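Local coordinates for Serine/threonine-protein kinase Tel1 (PDB 6SKY), which probably acts as a DNA damage sensor, a serine/threonine protein kinase that activates checkpoint signalling and phosphorylates [ST]-Q sites such as that of histone H2A, at residues M2140-H2145 and D2156-Q2161; E2022-P2027 and T2038-Y2043. One frame throughout, in Å; residues are numbered along the deposited sequence.

Interaction 1 (M2140-H2145 and D2156-Q2161); sequences MWSQRH and DARLVQ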
# COMPACT_ATOMS: atom_id res chain seq x y z
N MET A 2140 4.37 11.57 34.99
CA MET A 2140 4.76 11.37 36.38
C MET A 2140 4.69 12.67 37.17
O MET A 2140 4.26 12.67 38.32
CB MET A 2140 6.16 10.79 36.46
CG MET A 2140 6.25 9.33 36.12
SD MET A 2140 5.45 8.31 37.35
CE MET A 2140 6.29 8.88 38.81
N TRP A 2141 5.13 13.77 36.58
CA TRP A 2141 5.06 15.05 37.28
C TRP A 2141 3.62 15.46 37.51
O TRP A 2141 3.31 16.07 38.54
CB TRP A 2141 5.79 16.11 36.47
CG TRP A 2141 6.08 17.35 37.21
CD1 TRP A 2141 6.87 17.48 38.30
CD2 TRP A 2141 5.63 18.65 36.88
NE1 TRP A 2141 6.92 18.78 38.69
CE2 TRP A 2141 6.17 19.53 37.82
CE3 TRP A 2141 4.82 19.17 35.87
CZ2 TRP A 2141 5.92 20.89 37.80
CZ3 TRP A 2141 4.57 20.51 35.85
CH2 TRP A 2141 5.12 21.36 36.81
N SER A 2142 2.73 15.16 36.57
CA SER A 2142 1.33 15.50 36.78
C SER A 2142 0.69 14.64 37.87
O SER A 2142 -0.27 15.08 38.51
CB SER A 2142 0.56 15.35 35.48
OG SER A 2142 -0.83 15.42 35.72
N GLN A 2143 1.20 13.43 38.10
CA GLN A 2143 0.59 12.56 39.09
C GLN A 2143 1.07 12.86 40.51
O GLN A 2143 0.29 12.77 41.46
CB GLN A 2143 0.88 11.10 38.76
CG GLN A 2143 0.20 10.60 37.53
CD GLN A 2143 0.62 9.20 37.19
OE1 GLN A 2143 1.39 8.58 37.91
NE2 GLN A 2143 0.11 8.69 36.08
N ARG A 2144 2.35 13.18 40.67
CA ARG A 2144 2.99 13.28 41.99
C ARG A 2144 2.81 14.69 42.53
O ARG A 2144 3.59 15.59 42.26
CB ARG A 2144 4.46 12.92 41.88
CG ARG A 2144 4.67 11.53 41.36
CD ARG A 2144 4.13 10.57 42.36
NE ARG A 2144 4.61 10.98 43.66
CZ ARG A 2144 4.17 10.49 44.81
NH1 ARG A 2144 3.23 9.56 44.83
NH2 ARG A 2144 4.68 10.94 45.94
N HIS A 2145 1.77 14.87 43.35
CA HIS A 2145 1.38 16.21 43.78
C HIS A 2145 2.31 16.79 44.83
O HIS A 2145 2.37 18.02 44.95
CB HIS A 2145 -0.04 16.19 44.33
CG HIS A 2145 -1.06 15.73 43.34
ND1 HIS A 2145 -1.72 16.60 42.49
CD2 HIS A 2145 -1.54 14.50 43.05
CE1 HIS A 2145 -2.55 15.92 41.73
NE2 HIS A 2145 -2.46 14.64 42.05
N ASP A 2156 -2.52 23.11 36.04
CA ASP A 2156 -1.34 23.55 35.31
C ASP A 2156 -0.52 22.36 34.82
O ASP A 2156 -0.08 22.32 33.67
CB ASP A 2156 -0.49 24.45 36.19
CG ASP A 2156 -1.17 25.74 36.54
OD1 ASP A 2156 -1.99 26.21 35.72
OD2 ASP A 2156 -0.89 26.30 37.62
N ALA A 2157 -0.28 21.39 35.70
CA ALA A 2157 0.50 20.22 35.32
C ALA A 2157 -0.21 19.42 34.23
O ALA A 2157 0.42 18.95 33.28
CB ALA A 2157 0.75 19.35 36.54
N ARG A 2158 -1.53 19.29 34.34
CA ARG A 2158 -2.28 18.57 33.32
C ARG A 2158 -2.22 19.29 31.98
O ARG A 2158 -2.03 18.66 30.94
CB ARG A 2158 -3.72 18.41 33.77
CG ARG A 2158 -4.42 17.29 33.10
CD ARG A 2158 -3.74 16.01 33.44
NE ARG A 2158 -4.70 14.92 33.56
CZ ARG A 2158 -4.45 13.80 34.21
NH1 ARG A 2158 -5.38 12.86 34.27
NH2 ARG A 2158 -3.28 13.61 34.79
N LEU A 2159 -2.38 20.61 32.00
CA LEU A 2159 -2.35 21.37 30.76
C LEU A 2159 -0.99 21.27 30.09
O LEU A 2159 -0.90 21.15 28.86
CB LEU A 2159 -2.71 22.82 31.05
CG LEU A 2159 -3.08 23.66 29.85
CD1 LEU A 2159 -4.14 22.95 29.06
CD2 LEU A 2159 -3.57 25.00 30.32
N VAL A 2160 0.09 21.31 30.87
CA VAL A 2160 1.41 21.24 30.27
C VAL A 2160 1.68 19.84 29.74
O VAL A 2160 2.35 19.68 28.71
CB VAL A 2160 2.48 21.71 31.27
CG1 VAL A 2160 3.24 20.55 31.85
CG2 VAL A 2160 3.42 22.66 30.61
N GLN A 2161 1.13 18.81 30.38
CA GLN A 2161 1.27 17.46 29.85
C GLN A 2161 0.56 17.32 28.51
O GLN A 2161 1.09 16.73 27.57
CB GLN A 2161 0.71 16.45 30.84
CG GLN A 2161 0.75 15.04 30.36
CD GLN A 2161 -0.07 14.13 31.21
OE1 GLN A 2161 -0.78 14.57 32.09
NE2 GLN A 2161 0.02 12.84 30.95

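Interaction 2 (E2022-P2027 and T2038-Y2043); sequences EIWNLP and TVYKAY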
# COMPACT_ATOMS: atom_id res chain seq x y z
N GLU A 2022 4.36 1.90 33.25
CA GLU A 2022 4.42 2.47 34.60
C GLU A 2022 4.25 1.40 35.67
O GLU A 2022 3.34 1.43 36.48
CB GLU A 2022 3.40 3.58 34.75
CG GLU A 2022 3.65 4.72 33.82
CD GLU A 2022 2.83 5.93 34.15
OE1 GLU A 2022 1.86 5.78 34.91
OE2 GLU A 2022 3.16 7.03 33.67
N ILE A 2023 5.18 0.45 35.65
CA ILE A 2023 5.27 -0.62 36.63
C ILE A 2023 6.50 -0.32 37.47
O ILE A 2023 7.62 -0.68 37.09
CB ILE A 2023 5.37 -1.99 35.97
CG1 ILE A 2023 4.12 -2.27 35.14
CG2 ILE A 2023 5.58 -3.07 36.99
CD1 ILE A 2023 4.31 -3.38 34.16
N TRP A 2024 6.32 0.33 38.60
CA TRP A 2024 7.43 0.93 39.33
C TRP A 2024 7.96 0.06 40.45
O TRP A 2024 8.57 0.58 41.38
CB TRP A 2024 7.01 2.29 39.88
CG TRP A 2024 6.58 3.27 38.86
CD1 TRP A 2024 5.42 3.97 38.85
CD2 TRP A 2024 7.31 3.69 37.71
NE1 TRP A 2024 5.38 4.79 37.76
CE2 TRP A 2024 6.53 4.64 37.04
CE3 TRP A 2024 8.55 3.35 37.17
CZ2 TRP A 2024 6.94 5.24 35.88
CZ3 TRP A 2024 8.95 3.95 36.02
CH2 TRP A 2024 8.15 4.88 35.39
N ASN A 2025 7.77 -1.25 40.38
CA ASN A 2025 8.19 -2.14 41.45
C ASN A 2025 9.14 -3.22 40.96
O ASN A 2025 9.19 -4.31 41.53
CB ASN A 2025 6.98 -2.77 42.15
CG ASN A 2025 6.11 -3.57 41.21
OD1 ASN A 2025 6.59 -4.44 40.49
ND2 ASN A 2025 4.83 -3.29 41.22
N LEU A 2026 9.87 -2.96 39.91
CA LEU A 2026 10.88 -3.92 39.53
C LEU A 2026 12.15 -3.68 40.33
O LEU A 2026 12.53 -2.53 40.58
CB LEU A 2026 11.19 -3.82 38.04
CG LEU A 2026 10.16 -4.12 36.96
CD1 LEU A 2026 10.83 -4.88 35.84
CD2 LEU A 2026 8.99 -4.89 37.49
N PRO A 2027 12.83 -4.73 40.75
CA PRO A 2027 14.12 -4.57 41.42
C PRO A 2027 15.22 -4.31 40.40
O PRO A 2027 15.67 -5.22 39.70
CB PRO A 2027 14.31 -5.91 42.14
CG PRO A 2027 13.41 -6.87 41.44
CD PRO A 2027 12.52 -6.15 40.49
N THR A 2038 18.99 2.98 33.98
CA THR A 2038 19.27 4.28 34.56
C THR A 2038 18.03 5.15 34.58
O THR A 2038 17.65 5.72 35.62
CB THR A 2038 20.38 4.96 33.75
OG1 THR A 2038 21.58 4.20 33.85
CG2 THR A 2038 20.62 6.35 34.24
N VAL A 2039 17.38 5.28 33.43
CA VAL A 2039 16.19 6.11 33.33
C VAL A 2039 15.08 5.55 34.20
O VAL A 2039 14.35 6.29 34.87
CB VAL A 2039 15.79 6.22 31.85
CG1 VAL A 2039 14.35 6.49 31.70
CG2 VAL A 2039 16.59 7.31 31.19
N TYR A 2040 14.95 4.22 34.24
CA TYR A 2040 13.94 3.58 35.07
C TYR A 2040 14.16 3.87 36.54
O TYR A 2040 13.20 4.12 37.27
CB TYR A 2040 13.94 2.08 34.83
CG TYR A 2040 12.89 1.37 35.61
CD1 TYR A 2040 11.56 1.46 35.25
CD2 TYR A 2040 13.21 0.60 36.71
CE1 TYR A 2040 10.60 0.83 35.95
CE2 TYR A 2040 12.24 -0.04 37.42
CZ TYR A 2040 10.94 0.08 37.03
OH TYR A 2040 9.95 -0.56 37.72
N LYS A 2041 15.40 3.80 37.00
CA LYS A 2041 15.67 4.07 38.41
C LYS A 2041 15.34 5.50 38.77
O LYS A 2041 14.80 5.76 39.85
CB LYS A 2041 17.12 3.75 38.75
CG LYS A 2041 17.43 2.28 38.67
CD LYS A 2041 18.51 1.91 39.64
CE LYS A 2041 19.84 2.48 39.23
NZ LYS A 2041 20.49 1.65 38.20
N ALA A 2042 15.63 6.44 37.87
CA ALA A 2042 15.25 7.82 38.14
C ALA A 2042 13.73 7.97 38.27
O ALA A 2042 13.24 8.61 39.21
CB ALA A 2042 15.78 8.74 37.04
N TYR A 2043 12.97 7.39 37.35
CA TYR A 2043 11.51 7.56 37.43
C TYR A 2043 10.91 6.79 38.60
O TYR A 2043 9.93 7.24 39.21
CB TYR A 2043 10.84 7.14 36.13
CG TYR A 2043 11.09 8.10 35.02
CD1 TYR A 2043 10.69 9.41 35.11
CD2 TYR A 2043 11.75 7.69 33.88
CE1 TYR A 2043 10.94 10.28 34.10
CE2 TYR A 2043 11.99 8.56 32.87
CZ TYR A 2043 11.59 9.85 32.98
OH TYR A 2043 11.84 10.72 31.96

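Interaction 1 (M2140-H2145 and D2156-Q2161)
The last turn of helix 2124-2143 meets the start of helix 2154-2174 where S2142 and A2157 come together, their CA atoms 5.0 Å apart. R2158 approaches from the flank. Its CB points away from the facing helix, and CG stands anti to the backbone N (chi1 -157°). The chain then bends at chi2 and again at chi3, and these turns bring the side chain back across: CD passes 3.7 Å from S2142 OG, and NH2 reaches that same oxygen at 3.2 Å. The serine oxygen lies almost in the guanidinium plane, and the N-H...O angle of 149° makes a moderately bent bond. NH1, on the other branch of the tip, is bonded to S2194 OG, so the arginine ties this hairpin to residues further along the chain. Two consecutive helices joined by a short connection, one running back along the other, are the building unit of the TPR-like alpha-solenoid to which the FAT domain belongs; here the contact lies close to the connection. Beside the polar bridge, A2157 CB nestles against the first helix, 3.9 Å from S2142 CA. W2141, its CG anti to the backbone N, brings its six-membered ring obliquely to the same methyl, with CZ3 4.1 Å from A2157 CB. The ring meets V2160 CG1 at its edge, and L2105 of helix 2102-2119 touches both W2141 and V2160. Close to the serine, the extended Q2161 brings OE1 to 3.7 Å from S2142 CB, a packing contact.

Interaction 2 (E2022-P2027 and T2038-Y2043)
A single tyrosine hydroxyl holds the loop by its backbone at two points. Y2040 OH donates to I2023 O, in the carbonyl plane and on a lone pair, at a modelled 2.4 Å, a shortness that carries no weight at 2.8 Å resolution. It accepts from L2026 N at 3.2 Å with a nearly straight N-H...O angle of 160°. CG of Y2040 stands anti to the backbone N, sending the ring out to the loop, where the two bonds hold the loop's curve between I2023 and L2026. L2026 CB packs against the ring, 4.0 Å from CE2. W2024 crosses it obliquely, planes at 31°, with its CE3 3.5 Å from Y2040 CE1. The far end of the indole rests on the helix through CH2, 3.6 Å from Y2043 CB. Backbone lies over both faces of the indole, near its rim: E2022 CA on one, Y2043 C on the opposite. E2022, whose O is hydrogen-bonded to R1970 of the second subunit, has positive phi and ends helix 2011-2021 in a Schellman motif. Within the FAT domain's helical solenoid, the loop thus returns over helix 2035-2047; F2015 of helix 2011-2021 meets the Y2040 ring edge-to-face, and the Y2043 hydroxyl is hydrogen-bonded to T2137 of helix 2124-2143.

Interaction 2 precedes interaction 1 along the FAT-domain solenoid, their centres about 19 Å apart, and helix 2124-2143 joins them. One side of its last turn packs on D2156-Q2161; M2140, on another side, packs against both segments of interaction 2, with SD 3.5 Å from W2024 NE1 in the loop and CE 4.0 Å from Y2043 O on the helix. Q2143 NE2 lies 3.6 Å from E2022 OE1 in a packing contact, and E2022 OE2 is hydrogen-bonded to S2139 of the same helix. The two contacts thus share helix 2124-2143. They lie on the same side of the chain's centre, about 38 and 37 Å from it, and away from the kinase's nucleotide and magnesium sites.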